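Local coordinates for protein carboxylesterase (Ferroplasma acidiphilum, PDB 3WJ2) that hydrolyses carboxylic esters as an alpha/beta-hydrolase-fold carboxylesterase, with activity probably extending to lipid esters, at residues Ser13-Ser18 and Asn202-Gly207; Gly45-Ile50 and Tyr95-Arg100; Ser77-Tyr82 and Val108-Ile113; Pro185-Asp190 and Phe229-Ala234; Leu240-Met245 and Gly268-Gly273. One frame throughout, in Å; residues are numbered along the deposited sequence.

Contact 1. Residues Ser13-Ser18 and Asn202-Gly207; sequences SLIELS and NYVLTG
Ile15 of helix 12-20 packs against Val204 in the loop between helices 194-198 and 207-217. From CB of Ile15 the two branches part. CG1 stands anti to the carbonyl carbon (chi1 -62°) and meets Val204 CG2 at 3.8 Å. The two side chains cross at about a right angle. CD1, the tip, comes near the amide of Asn202, 4.5 Å from its ND2. The other branch, CG2, lies 3.9 Å from the backbone oxygen of Asn202. It also approaches the ring of Tyr203 obliquely, 4.5 Å from CD2. Val204 CG2 reaches back to the helix backbone as well, 4.1 Å from Leu14 O.

The contact lies at the surface of the alpha/beta-hydrolase fold, its centre about 19 Å from the centre of the chain. It brings the N-terminal helix against a loop 184 residues further along at the closest ends. Outside the two segments, Ile15 also touches Val7 and Leu14 touches Asp286. Thr206 is the N-cap of helix 207-217, where its OG1 bonds to Met209 N.

One turn after Leu14, Ser18 turns toward Tyr203. Its OG is modelled so close to Tyr203 O that the placement is doubtful. Ser18 CB lies 4.0 Å from Val204 CG2.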
# COMPACT_ATOMS: atom_id res chain seq x y z
N SER B 13 -2.30 -25.35 -1.49
CA SER B 13 -1.43 -26.53 -1.48
C SER B 13 0.05 -26.26 -1.53
O SER B 13 0.81 -26.84 -0.76
CB SER B 13 -1.77 -27.46 -2.61
OG SER B 13 -3.08 -27.94 -2.38
N LEU B 14 0.47 -25.34 -2.43
CA LEU B 14 1.93 -25.01 -2.54
C LEU B 14 2.45 -24.33 -1.30
O LEU B 14 3.60 -24.59 -0.88
CB LEU B 14 2.20 -24.09 -3.82
CG LEU B 14 2.30 -24.86 -5.10
CD1 LEU B 14 2.22 -23.79 -6.30
CD2 LEU B 14 3.64 -25.67 -5.16
N ILE B 15 1.67 -23.43 -0.70
CA ILE B 15 2.04 -22.78 0.51
C ILE B 15 2.22 -23.80 1.65
O ILE B 15 3.23 -23.79 2.35
CB ILE B 15 1.03 -21.66 0.85
CG1 ILE B 15 1.08 -20.62 -0.28
CG2 ILE B 15 1.28 -21.13 2.23
CD1 ILE B 15 0.09 -19.36 -0.00
N GLU B 16 1.28 -24.73 1.70
CA GLU B 16 1.37 -25.81 2.75
C GLU B 16 2.58 -26.69 2.52
O GLU B 16 3.25 -27.07 3.47
CB GLU B 16 0.10 -26.66 2.73
CG GLU B 16 -1.18 -25.95 3.24
CD GLU B 16 -1.24 -25.69 4.76
OE1 GLU B 16 -0.38 -26.16 5.54
OE2 GLU B 16 -2.19 -25.00 5.17
N LEU B 17 2.87 -27.03 1.28
CA LEU B 17 3.99 -27.92 0.93
C LEU B 17 5.30 -27.24 1.22
O LEU B 17 6.26 -27.85 1.80
CB LEU B 17 3.95 -28.23 -0.57
CG LEU B 17 5.10 -29.07 -1.16
CD1 LEU B 17 5.05 -30.56 -0.66
CD2 LEU B 17 5.05 -28.96 -2.72
N SER B 18 5.38 -25.94 0.86
CA SER B 18 6.51 -25.15 1.25
C SER B 18 6.76 -25.11 2.77
O SER B 18 7.92 -25.25 3.24
CB SER B 18 6.39 -23.73 0.68
OG SER B 18 7.36 -23.01 1.38
N ASN B 202 5.61 -16.00 4.53
CA ASN B 202 4.50 -16.92 4.31
C ASN B 202 4.91 -18.12 3.45
O ASN B 202 4.19 -18.52 2.52
CB ASN B 202 3.24 -16.23 3.76
CG ASN B 202 1.93 -16.91 4.27
OD1 ASN B 202 1.95 -17.62 5.30
ND2 ASN B 202 0.81 -16.71 3.56
N TYR B 203 6.10 -18.67 3.78
CA TYR B 203 6.67 -19.96 3.27
C TYR B 203 7.24 -20.15 1.84
O TYR B 203 8.28 -20.88 1.75
CB TYR B 203 5.85 -21.19 3.71
CG TYR B 203 5.48 -21.17 5.19
CD1 TYR B 203 6.41 -21.52 6.19
CD2 TYR B 203 4.20 -20.76 5.59
CE1 TYR B 203 6.05 -21.46 7.58
CE2 TYR B 203 3.84 -20.70 6.93
CZ TYR B 203 4.76 -21.04 7.92
OH TYR B 203 4.32 -20.97 9.23
N VAL B 204 6.65 -19.60 0.75
CA VAL B 204 7.10 -20.05 -0.60
C VAL B 204 8.41 -19.40 -0.99
O VAL B 204 9.37 -20.06 -1.15
CB VAL B 204 6.08 -20.04 -1.78
CG1 VAL B 204 6.67 -20.77 -2.99
CG2 VAL B 204 4.75 -20.70 -1.40
N LEU B 205 8.49 -18.10 -1.13
CA LEU B 205 9.84 -17.52 -1.23
C LEU B 205 10.04 -16.71 -0.00
O LEU B 205 9.39 -15.69 0.16
CB LEU B 205 9.96 -16.69 -2.49
CG LEU B 205 11.22 -15.85 -2.66
CD1 LEU B 205 12.48 -16.78 -2.70
CD2 LEU B 205 11.05 -14.95 -3.91
N THR B 206 10.89 -17.13 0.93
CA THR B 206 11.05 -16.43 2.15
C THR B 206 12.22 -15.45 2.10
O THR B 206 13.09 -15.59 1.25
CB THR B 206 11.34 -17.38 3.33
OG1 THR B 206 12.54 -18.12 3.08
CG2 THR B 206 10.27 -18.43 3.47
N GLY B 207 12.27 -14.55 3.08
CA GLY B 207 13.42 -13.64 3.28
C GLY B 207 14.76 -14.35 3.47
O GLY B 207 15.79 -14.01 2.83

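Contact 2. Residues Gly45-Ile50 and Tyr95-Arg100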
# COMPACT_ATOMS: atom_id res chain seq x y z
N GLY B 45 2.69 -32.38 -14.18
CA GLY B 45 1.59 -32.84 -14.98
C GLY B 45 1.96 -33.28 -16.38
O GLY B 45 3.16 -33.41 -16.73
N ALA B 46 0.89 -33.46 -17.18
CA ALA B 46 0.97 -33.89 -18.58
C ALA B 46 1.55 -32.78 -19.41
O ALA B 46 1.00 -31.67 -19.34
CB ALA B 46 -0.44 -34.15 -19.11
N PRO B 47 2.58 -33.06 -20.26
CA PRO B 47 3.13 -31.99 -21.15
C PRO B 47 2.26 -31.74 -22.37
O PRO B 47 1.54 -32.66 -22.89
CB PRO B 47 4.49 -32.53 -21.60
CG PRO B 47 4.36 -34.01 -21.56
CD PRO B 47 3.35 -34.31 -20.44
N VAL B 48 2.22 -30.47 -22.80
CA VAL B 48 1.56 -30.05 -24.01
C VAL B 48 2.39 -30.48 -25.24
O VAL B 48 3.64 -30.47 -25.17
CB VAL B 48 1.30 -28.50 -23.99
CG1 VAL B 48 1.03 -27.95 -25.37
CG2 VAL B 48 0.17 -28.21 -23.03
N GLU B 49 1.69 -30.97 -26.27
CA GLU B 49 2.31 -31.43 -27.52
C GLU B 49 2.84 -30.31 -28.31
O GLU B 49 2.18 -29.28 -28.55
CB GLU B 49 1.32 -32.28 -28.38
CG GLU B 49 1.05 -33.59 -27.65
CD GLU B 49 2.34 -34.39 -27.27
OE1 GLU B 49 3.21 -34.67 -28.16
OE2 GLU B 49 2.46 -34.77 -26.08
N ILE B 50 4.09 -30.49 -28.75
CA ILE B 50 4.72 -29.54 -29.62
C ILE B 50 5.26 -30.21 -30.90
O ILE B 50 5.94 -31.23 -30.80
CB ILE B 50 5.95 -28.85 -28.89
CG1 ILE B 50 5.40 -28.08 -27.67
CG2 ILE B 50 6.74 -27.93 -29.86
CD1 ILE B 50 4.53 -26.93 -28.06
N TYR B 95 11.89 -27.28 -16.42
CA TYR B 95 11.13 -26.28 -17.12
C TYR B 95 10.45 -26.80 -18.36
O TYR B 95 9.84 -26.01 -19.02
CB TYR B 95 12.10 -25.01 -17.49
CG TYR B 95 12.07 -24.06 -16.27
CD1 TYR B 95 12.66 -24.41 -15.08
CD2 TYR B 95 11.42 -22.79 -16.40
CE1 TYR B 95 12.59 -23.51 -13.91
CE2 TYR B 95 11.40 -21.97 -15.29
CZ TYR B 95 11.92 -22.32 -14.09
OH TYR B 95 11.84 -21.49 -13.01
N ASP B 96 10.56 -28.09 -18.70
CA ASP B 96 10.11 -28.44 -19.99
C ASP B 96 8.57 -28.29 -20.21
O ASP B 96 8.13 -27.84 -21.28
CB ASP B 96 10.55 -29.95 -20.14
CG ASP B 96 10.36 -30.47 -21.58
OD1 ASP B 96 11.14 -30.13 -22.52
OD2 ASP B 96 9.30 -31.17 -21.74
N ASN B 97 7.75 -28.63 -19.21
CA ASN B 97 6.29 -28.50 -19.36
C ASN B 97 5.97 -26.96 -19.62
O ASN B 97 5.22 -26.67 -20.53
CB ASN B 97 5.50 -28.92 -18.14
CG ASN B 97 5.30 -30.46 -18.08
OD1 ASN B 97 6.00 -31.21 -18.80
ND2 ASN B 97 4.39 -30.89 -17.25
N TYR B 98 6.65 -26.10 -18.85
CA TYR B 98 6.37 -24.68 -18.97
C TYR B 98 6.84 -24.10 -20.34
O TYR B 98 6.13 -23.37 -21.01
CB TYR B 98 7.07 -23.99 -17.82
CG TYR B 98 7.06 -22.44 -17.91
CD1 TYR B 98 5.96 -21.72 -17.46
CD2 TYR B 98 8.26 -21.87 -18.21
CE1 TYR B 98 6.02 -20.27 -17.58
CE2 TYR B 98 8.34 -20.51 -18.28
CZ TYR B 98 7.27 -19.79 -17.91
OH TYR B 98 7.30 -18.39 -17.88
N CYS B 99 8.06 -24.47 -20.79
CA CYS B 99 8.53 -24.01 -22.06
C CYS B 99 7.69 -24.47 -23.25
O CYS B 99 7.44 -23.76 -24.16
CB CYS B 99 9.99 -24.36 -22.24
SG CYS B 99 11.04 -23.22 -21.22
N ARG B 100 7.27 -25.75 -23.16
CA ARG B 100 6.26 -26.21 -24.12
C ARG B 100 4.99 -25.34 -24.17
O ARG B 100 4.56 -24.98 -25.25
CB ARG B 100 5.87 -27.66 -23.78
CG ARG B 100 6.99 -28.70 -24.16
CD ARG B 100 6.55 -29.95 -23.46
NE ARG B 100 7.40 -31.09 -23.82
CZ ARG B 100 7.15 -31.95 -24.82
NH1 ARG B 100 6.08 -31.86 -25.63
NH2 ARG B 100 8.04 -32.93 -25.04
O HOH W 1 3.30 -28.55 -21.04
O HOH W 2 5.47 -33.19 -28.11
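Arg100 and Asn97 of helix 96-106 each donate a side-chain hydrogen bond to a backbone carbonyl of the 45-50 loop. Arg100 NH1 donates to Val48 O at 2.8 Å, with an N-H...O angle of 152°. The oxygen lies at the edge of the guanidinium, near its plane. Asn97 ND2 gives its hydrogen to Gly45 O at 2.9 Å. Gly45 O lies in the amide plane, but the donor sits well above the carbonyl plane of Gly45. ND2 also bonds to Glu288.

A salt bridge holds the guanidinium from the helix side. Arg100 NE meets the syn side of Asp96 OD2 at 2.8 Å. Asp96 OD1 pairs in turn with Arg68 and Tyr70 of strand 63-71.

The contact ties the extended link between helix 29-43 and strand 52-60 to the helix of the beta-alpha-beta crossover between strands 78-82 and 109-113.

Two waters add bridges. One accepts from Val48 N and donates to Asn97 O. The other accepts from Arg100 NH1 and Ile50 N and donates to Glu49 OE1.

Van der Waals contacts make up the rest. Pro47 CB lies over one face of the guanidinium and 3.8 Å from Arg100 CD. The side chains of Ile50 and Arg100 cross obliquely, with Ile50 CG1 3.9 Å from Arg100 CG. With Ile50 chi2 at -66°, CD1 comes to 3.4 Å from Arg100 O.

Contact 3. Residues Ser77-Tyr82 and Val108-Ile113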
# COMPACT_ATOMS: atom_id res chain seq x y z
N SER B 77 10.81 -16.39 -35.90
CA SER B 77 11.47 -15.59 -34.78
C SER B 77 11.52 -16.44 -33.49
O SER B 77 10.91 -17.54 -33.42
CB SER B 77 10.69 -14.29 -34.46
OG SER B 77 10.75 -13.41 -35.58
N ALA B 78 12.33 -15.93 -32.52
CA ALA B 78 12.61 -16.72 -31.33
C ALA B 78 12.68 -15.88 -30.09
O ALA B 78 13.11 -14.71 -30.16
CB ALA B 78 13.95 -17.47 -31.43
N ILE B 79 12.38 -16.54 -28.97
CA ILE B 79 12.71 -15.98 -27.62
C ILE B 79 13.73 -16.91 -26.98
O ILE B 79 13.51 -18.11 -26.92
CB ILE B 79 11.43 -15.94 -26.82
CG1 ILE B 79 10.43 -14.93 -27.29
CG2 ILE B 79 11.73 -15.79 -25.30
CD1 ILE B 79 10.89 -13.44 -27.27
N LEU B 80 14.85 -16.35 -26.49
CA LEU B 80 15.78 -17.13 -25.67
C LEU B 80 15.22 -17.06 -24.25
O LEU B 80 15.01 -15.94 -23.74
CB LEU B 80 17.19 -16.59 -25.75
CG LEU B 80 17.61 -16.28 -27.19
CD1 LEU B 80 19.11 -15.83 -27.08
CD2 LEU B 80 17.40 -17.42 -28.12
N TYR B 81 15.02 -18.21 -23.62
CA TYR B 81 14.36 -18.27 -22.29
C TYR B 81 15.37 -18.72 -21.29
O TYR B 81 16.03 -19.78 -21.43
CB TYR B 81 13.16 -19.26 -22.31
CG TYR B 81 12.32 -18.99 -21.08
CD1 TYR B 81 11.32 -17.99 -21.17
CD2 TYR B 81 12.59 -19.66 -19.89
CE1 TYR B 81 10.56 -17.67 -20.03
CE2 TYR B 81 11.85 -19.28 -18.70
CZ TYR B 81 10.89 -18.27 -18.82
OH TYR B 81 10.20 -17.89 -17.69
N TYR B 82 15.51 -17.97 -20.19
CA TYR B 82 16.41 -18.34 -19.12
C TYR B 82 15.61 -18.65 -17.86
O TYR B 82 14.89 -17.84 -17.27
CB TYR B 82 17.45 -17.18 -18.77
CG TYR B 82 18.22 -16.77 -20.03
CD1 TYR B 82 19.35 -17.42 -20.39
CD2 TYR B 82 17.70 -15.72 -20.89
CE1 TYR B 82 19.99 -17.15 -21.61
CE2 TYR B 82 18.36 -15.43 -22.08
CZ TYR B 82 19.53 -16.12 -22.37
OH TYR B 82 20.20 -15.91 -23.57
N VAL B 108 5.93 -18.93 -31.35
CA VAL B 108 7.31 -18.59 -31.80
C VAL B 108 8.26 -19.62 -31.28
O VAL B 108 7.88 -20.46 -30.43
CB VAL B 108 7.77 -17.15 -31.45
CG1 VAL B 108 6.75 -16.05 -31.93
CG2 VAL B 108 8.08 -17.00 -29.95
N LYS B 109 9.52 -19.65 -31.77
CA LYS B 109 10.52 -20.59 -31.23
C LYS B 109 10.84 -20.13 -29.78
O LYS B 109 11.11 -18.92 -29.55
CB LYS B 109 11.84 -20.55 -32.02
CG LYS B 109 11.69 -21.29 -33.42
CD LYS B 109 12.99 -21.11 -34.12
CE LYS B 109 13.25 -22.11 -35.38
NZ LYS B 109 12.07 -22.26 -36.26
N ILE B 110 10.86 -21.07 -28.90
CA ILE B 110 11.37 -20.79 -27.53
C ILE B 110 12.66 -21.64 -27.37
O ILE B 110 12.65 -22.91 -27.53
CB ILE B 110 10.29 -21.28 -26.45
CG1 ILE B 110 8.95 -20.55 -26.64
CG2 ILE B 110 10.81 -21.07 -24.96
CD1 ILE B 110 8.99 -18.99 -26.54
N ILE B 111 13.75 -21.00 -26.95
CA ILE B 111 15.01 -21.71 -26.79
C ILE B 111 15.38 -21.60 -25.33
O ILE B 111 15.83 -20.54 -24.85
CB ILE B 111 16.15 -21.15 -27.71
CG1 ILE B 111 15.65 -21.21 -29.18
CG2 ILE B 111 17.48 -21.97 -27.48
CD1 ILE B 111 16.67 -20.55 -30.20
N SER B 112 15.24 -22.69 -24.60
CA SER B 112 15.49 -22.70 -23.16
C SER B 112 16.95 -23.01 -22.92
O SER B 112 17.49 -24.06 -23.36
CB SER B 112 14.52 -23.72 -22.54
OG SER B 112 14.85 -23.86 -21.14
N ILE B 113 17.66 -22.07 -22.28
CA ILE B 113 19.12 -22.20 -22.12
C ILE B 113 19.55 -22.52 -20.72
O ILE B 113 19.09 -21.92 -19.73
CB ILE B 113 19.80 -20.88 -22.58
CG1 ILE B 113 19.55 -20.68 -24.08
CG2 ILE B 113 21.31 -20.90 -22.31
CD1 ILE B 113 19.63 -19.21 -24.48
O HOH W 3 16.31 -22.11 -19.24
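Ile79 and Ile111 stand at the middle of a close parallel pairing between strands 78-82 and 109-113. Five backbone hydrogen bonds join the segments. Ile79 takes part in two of them: its N donates to Lys109 O at 2.8 Å and its O accepts from Ile111 N. The bond from Tyr81 N to Ile111 O is almost straight at hydrogen (179°).

On one face of the sheet, Leu80 and Ile111 lie side by side and point the same way, with Leu80 CD2 3.8 Å from Ile111 CD1. Ile113 CD1 touches Leu80 CB. Ile113 also lies side by side with Tyr82, its CD1 3.6 Å from Tyr82 CE1. Helix 125-139 packs on this face, and Tyr82 OH bonds to Ser133 there. On the other face, with Ile110 chi2 at -59°, CD1 meets Ile79 CB at 3.9 Å, and Ile110 CG2 touches Tyr81 CB. Helix 96-106 lies over that side. Tyr81 OH bonds to Asp155 and Tyr98.

These tightly packed apolar faces contrast with the end at Ser112 and Ile113, where a water binds. It accepts from Ser112 OG and donates to Tyr81 O and Ile113 O. At the start of the pairing, Lys109 CB lies against Ser77 O at 3.4 Å, while NZ leads away to Asp71.

The two strands, joined through helix 96-106, form a beta-alpha-beta crossover in the central sheet of the alpha/beta-hydrolase fold. Tyr81 touches the probable nucleophile elbow.

Contact 4. Residues Pro185-Asp190 and Phe229-Ala234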
# COMPACT_ATOMS: atom_id res chain seq x y z
N PRO B 185 11.43 -10.69 -12.03
CA PRO B 185 12.87 -10.87 -11.82
C PRO B 185 13.33 -10.43 -10.37
O PRO B 185 12.65 -9.57 -9.75
CB PRO B 185 13.48 -9.78 -12.74
CG PRO B 185 12.33 -8.80 -13.05
CD PRO B 185 11.03 -9.69 -13.01
N SER B 186 14.44 -10.98 -9.91
CA SER B 186 15.18 -10.41 -8.77
C SER B 186 15.93 -9.20 -9.43
O SER B 186 16.38 -9.27 -10.60
CB SER B 186 16.05 -11.42 -8.04
OG SER B 186 16.82 -12.10 -9.07
N LEU B 187 15.93 -8.03 -8.86
CA LEU B 187 16.61 -6.95 -9.53
C LEU B 187 17.53 -6.09 -8.62
O LEU B 187 18.26 -5.18 -9.10
CB LEU B 187 15.60 -5.97 -10.07
CG LEU B 187 14.74 -6.50 -11.28
CD1 LEU B 187 13.49 -5.54 -11.42
CD2 LEU B 187 15.54 -6.61 -12.52
N ALA B 188 17.25 -6.14 -7.34
CA ALA B 188 17.83 -5.14 -6.39
C ALA B 188 18.34 -5.85 -5.14
O ALA B 188 17.89 -6.97 -4.73
CB ALA B 188 16.74 -4.07 -6.00
N PRO B 189 19.24 -5.11 -4.41
CA PRO B 189 19.71 -5.65 -3.17
C PRO B 189 18.68 -5.40 -2.09
O PRO B 189 18.96 -4.57 -1.18
CB PRO B 189 20.95 -4.81 -2.86
CG PRO B 189 20.63 -3.43 -3.48
CD PRO B 189 19.88 -3.81 -4.76
N ASP B 190 17.65 -6.23 -1.97
CA ASP B 190 16.46 -5.78 -1.08
C ASP B 190 16.16 -6.65 0.12
O ASP B 190 15.69 -7.79 -0.00
CB ASP B 190 15.24 -5.65 -2.00
CG ASP B 190 13.98 -5.17 -1.28
OD1 ASP B 190 14.18 -4.63 -0.20
OD2 ASP B 190 12.88 -5.35 -1.87
N PHE B 229 24.62 -7.50 -11.90
CA PHE B 229 24.10 -8.37 -10.84
C PHE B 229 22.73 -7.84 -10.43
O PHE B 229 21.78 -8.59 -10.26
CB PHE B 229 25.01 -8.37 -9.55
CG PHE B 229 24.56 -9.33 -8.46
CD1 PHE B 229 25.26 -10.48 -8.22
CD2 PHE B 229 23.30 -9.17 -7.76
CE1 PHE B 229 24.88 -11.41 -7.18
CE2 PHE B 229 22.92 -10.09 -6.75
CZ PHE B 229 23.72 -11.25 -6.48
N SER B 230 22.61 -6.50 -10.26
CA SER B 230 21.35 -5.88 -9.82
C SER B 230 21.05 -4.74 -10.77
O SER B 230 21.58 -3.59 -10.62
CB SER B 230 21.37 -5.27 -8.36
OG SER B 230 21.53 -6.31 -7.32
N PRO B 231 20.22 -4.89 -11.79
CA PRO B 231 19.93 -3.87 -12.79
C PRO B 231 19.41 -2.56 -12.18
O PRO B 231 19.55 -1.51 -12.81
CB PRO B 231 18.82 -4.54 -13.67
CG PRO B 231 19.29 -6.00 -13.64
CD PRO B 231 19.74 -6.23 -12.17
N LEU B 232 18.81 -2.63 -10.99
CA LEU B 232 18.28 -1.40 -10.42
C LEU B 232 19.42 -0.48 -10.02
O LEU B 232 19.12 0.68 -9.74
CB LEU B 232 17.34 -1.70 -9.21
CG LEU B 232 15.95 -1.85 -9.75
CD1 LEU B 232 15.05 -2.54 -8.64
CD2 LEU B 232 15.27 -0.48 -10.18
N VAL B 233 20.66 -0.94 -9.99
CA VAL B 233 21.77 -0.00 -9.66
C VAL B 233 22.28 0.75 -10.88
O VAL B 233 23.20 1.61 -10.70
CB VAL B 233 22.86 -0.70 -8.76
CG1 VAL B 233 22.24 -1.32 -7.50
CG2 VAL B 233 23.61 -1.64 -9.49
N ALA B 234 21.80 0.45 -12.11
CA ALA B 234 22.19 1.18 -13.36
C ALA B 234 21.85 2.65 -13.16
O ALA B 234 20.94 3.01 -12.44
CB ALA B 234 21.45 0.68 -14.57
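Leu187 O sits before two successive nitrogens, Pro231 N and Leu232 N, yet only one can donate to it. Pro231 N is 3.3 Å away but carries no hydrogen. Leu232 N donates at 3.2 Å with a nearly straight N-H...O angle of 168°. This is the one hydrogen bond between the segments. Both are loops of the alpha/beta-hydrolase fold. The 185-190 loop follows strand 180-183. The 229-234 loop precedes strand 243-248 and makes a short 3-10 turn at 231-233, where Val233 N bonds back to Ser230 O.

Ser230 comes close to the same carbonyl through carbon: its CB is 3.2 Å from Leu187 O. Its OG stands anti to the carbonyl carbon (chi1 -65°) and lies beside the Ala188-Pro189 link. Pro189, which takes part in the contact, is the centre of an inverse gamma turn.

Apolar side chains pack beside the hydrogen bond. Leu187 crosses Pro231 at about a right angle, with CD2 touching CB and CG of the proline ring. Both residues also rest on Tyr260 of helix 254-266. At the outer side Pro189 CD reaches Val233 CG1 only loosely, at 4.4 Å.

The contact also belongs to a subunit interface. Phe192 of the second subunit packs on Ala188, Pro189 and Leu232, and Asn191 of that subunit donates from ND2 to Leu232 O. Within the chain, Leu232 CD1 is 3.8 Å from Leu187 CB and presses on Ala188 CB at 3.5 Å, tighter than usual for two carbons.

Contact 5. Residues Leu240-Met245 and Gly268-Gly273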
# COMPACT_ATOMS: atom_id res chain seq x y z
N LEU B 240 17.07 0.85 -23.88
CA LEU B 240 16.84 -0.62 -23.65
C LEU B 240 15.70 -1.16 -24.53
O LEU B 240 14.83 -0.39 -25.00
CB LEU B 240 16.48 -0.81 -22.18
CG LEU B 240 17.66 -0.59 -21.25
CD1 LEU B 240 17.35 -0.66 -19.80
CD2 LEU B 240 18.88 -1.58 -21.58
N PRO B 241 15.67 -2.47 -24.76
CA PRO B 241 14.59 -3.07 -25.52
C PRO B 241 13.20 -2.94 -24.87
O PRO B 241 13.11 -2.87 -23.65
CB PRO B 241 14.94 -4.57 -25.51
CG PRO B 241 16.46 -4.65 -25.18
CD PRO B 241 16.60 -3.47 -24.18
N PRO B 242 12.14 -2.89 -25.70
CA PRO B 242 10.76 -2.84 -25.18
C PRO B 242 10.62 -3.99 -24.13
O PRO B 242 11.23 -5.07 -24.34
CB PRO B 242 9.92 -3.11 -26.42
CG PRO B 242 10.86 -2.59 -27.57
CD PRO B 242 12.22 -2.94 -27.17
N ALA B 243 9.87 -3.71 -23.07
CA ALA B 243 9.79 -4.66 -21.97
C ALA B 243 8.32 -5.05 -21.73
O ALA B 243 7.35 -4.24 -21.92
CB ALA B 243 10.32 -4.06 -20.69
N ILE B 244 8.18 -6.33 -21.29
CA ILE B 244 6.93 -6.77 -20.63
C ILE B 244 7.37 -7.22 -19.23
O ILE B 244 8.26 -8.08 -19.09
CB ILE B 244 6.30 -7.93 -21.34
CG1 ILE B 244 6.00 -7.58 -22.81
CG2 ILE B 244 5.03 -8.43 -20.59
CD1 ILE B 244 5.56 -8.87 -23.69
N MET B 245 6.70 -6.67 -18.18
CA MET B 245 7.05 -6.96 -16.78
C MET B 245 5.81 -7.52 -16.13
O MET B 245 4.73 -6.96 -16.23
CB MET B 245 7.45 -5.70 -15.97
CG MET B 245 7.61 -5.98 -14.49
SD MET B 245 9.18 -6.87 -14.13
CE MET B 245 10.44 -5.53 -14.31
N GLY B 268 11.94 6.60 -21.46
CA GLY B 268 11.33 6.48 -22.73
C GLY B 268 11.39 5.16 -23.47
O GLY B 268 11.31 5.12 -24.70
N VAL B 269 11.59 4.08 -22.69
CA VAL B 269 11.60 2.72 -23.26
C VAL B 269 10.13 2.22 -23.21
O VAL B 269 9.51 2.45 -22.19
CB VAL B 269 12.43 1.87 -22.35
CG1 VAL B 269 12.43 0.38 -22.76
CG2 VAL B 269 13.96 2.40 -22.38
N ARG B 270 9.71 1.59 -24.29
CA ARG B 270 8.32 0.98 -24.36
C ARG B 270 8.26 -0.08 -23.25
O ARG B 270 9.23 -0.84 -23.12
CB ARG B 270 8.07 0.30 -25.66
CG ARG B 270 7.56 1.23 -26.74
CD ARG B 270 7.56 0.44 -28.04
NE ARG B 270 6.50 -0.57 -28.00
CZ ARG B 270 6.45 -1.74 -28.64
NH1 ARG B 270 7.43 -2.16 -29.47
NH2 ARG B 270 5.36 -2.46 -28.52
N ALA B 271 7.23 -0.03 -22.41
CA ALA B 271 7.18 -1.09 -21.36
C ALA B 271 5.73 -1.18 -20.97
O ALA B 271 5.01 -0.17 -20.87
CB ALA B 271 8.04 -0.76 -20.20
N VAL B 272 5.28 -2.42 -20.75
CA VAL B 272 3.97 -2.70 -20.12
C VAL B 272 4.23 -3.50 -18.90
O VAL B 272 5.06 -4.42 -18.92
CB VAL B 272 3.04 -3.40 -21.18
CG1 VAL B 272 3.63 -4.73 -21.81
CG2 VAL B 272 1.66 -3.65 -20.49
N GLY B 273 3.59 -3.09 -17.80
CA GLY B 273 3.77 -3.82 -16.55
C GLY B 273 2.40 -4.23 -16.02
O GLY B 273 1.49 -3.38 -15.92
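Arg270 O accepts a hydrogen bond from Ala243 N at 2.9 Å and a CA-H...O contact from Pro242 CA at 3.3 Å. It opens the parallel pairing of strands 243-248 and 271-280. These strands and helix 254-266 form a beta-alpha-beta unit at the end of the sheet within this chain. Val272 continues the pairing with both backbone polar atoms: its N donates to Ala243 O and its O accepts from Met245 N.

Ile244 and Val272 lie side by side on one face. Val272 CG1 takes the crowded position between backbone N and carbonyl carbon (chi1 57°), 3.8 Å from Ile244 CG1. On the other face Ala243 CB meets Ala271 CB. Met245 points to this side too, and its chain bends away to Tyr260 and Val261 of helix 254-266.

Before the strands, Pro242 CB lies over one face of the Arg270 guanidinium. Arg270 NE pairs with Asp291 of the third subunit, and Gly273 makes backbone hydrogen bonds with that subunit. Gly268, just after helix 254-266, forms a Schellman motif. Val269 then turns inward, and its CG1 lies 3.4 Å from both Leu240 O and Pro241 O.

Overall arrangement
Contacts 3 and 5 lie on the same eight-stranded sheet, their centres about 18 Å apart. Strands 150-155 and 180-183 run between them. Contact 2 adjoins contact 3 through helix 96-106, with centres about 14 Å apart; Cys99 SG packs on Ser112 CB there. Contact 4 touches contact 5, where Pro185 packs on Met245 SD. Contact 1 stands apart, with no atom of another contact nearer than about 7 Å. Along the chain it encloses contacts 2 and 3, crosses contact 4 and closes before contact 5 opens. Contacts 4 and 5 reach two different neighbouring subunits, so this side of the fold takes part in two interfaces of the assembly.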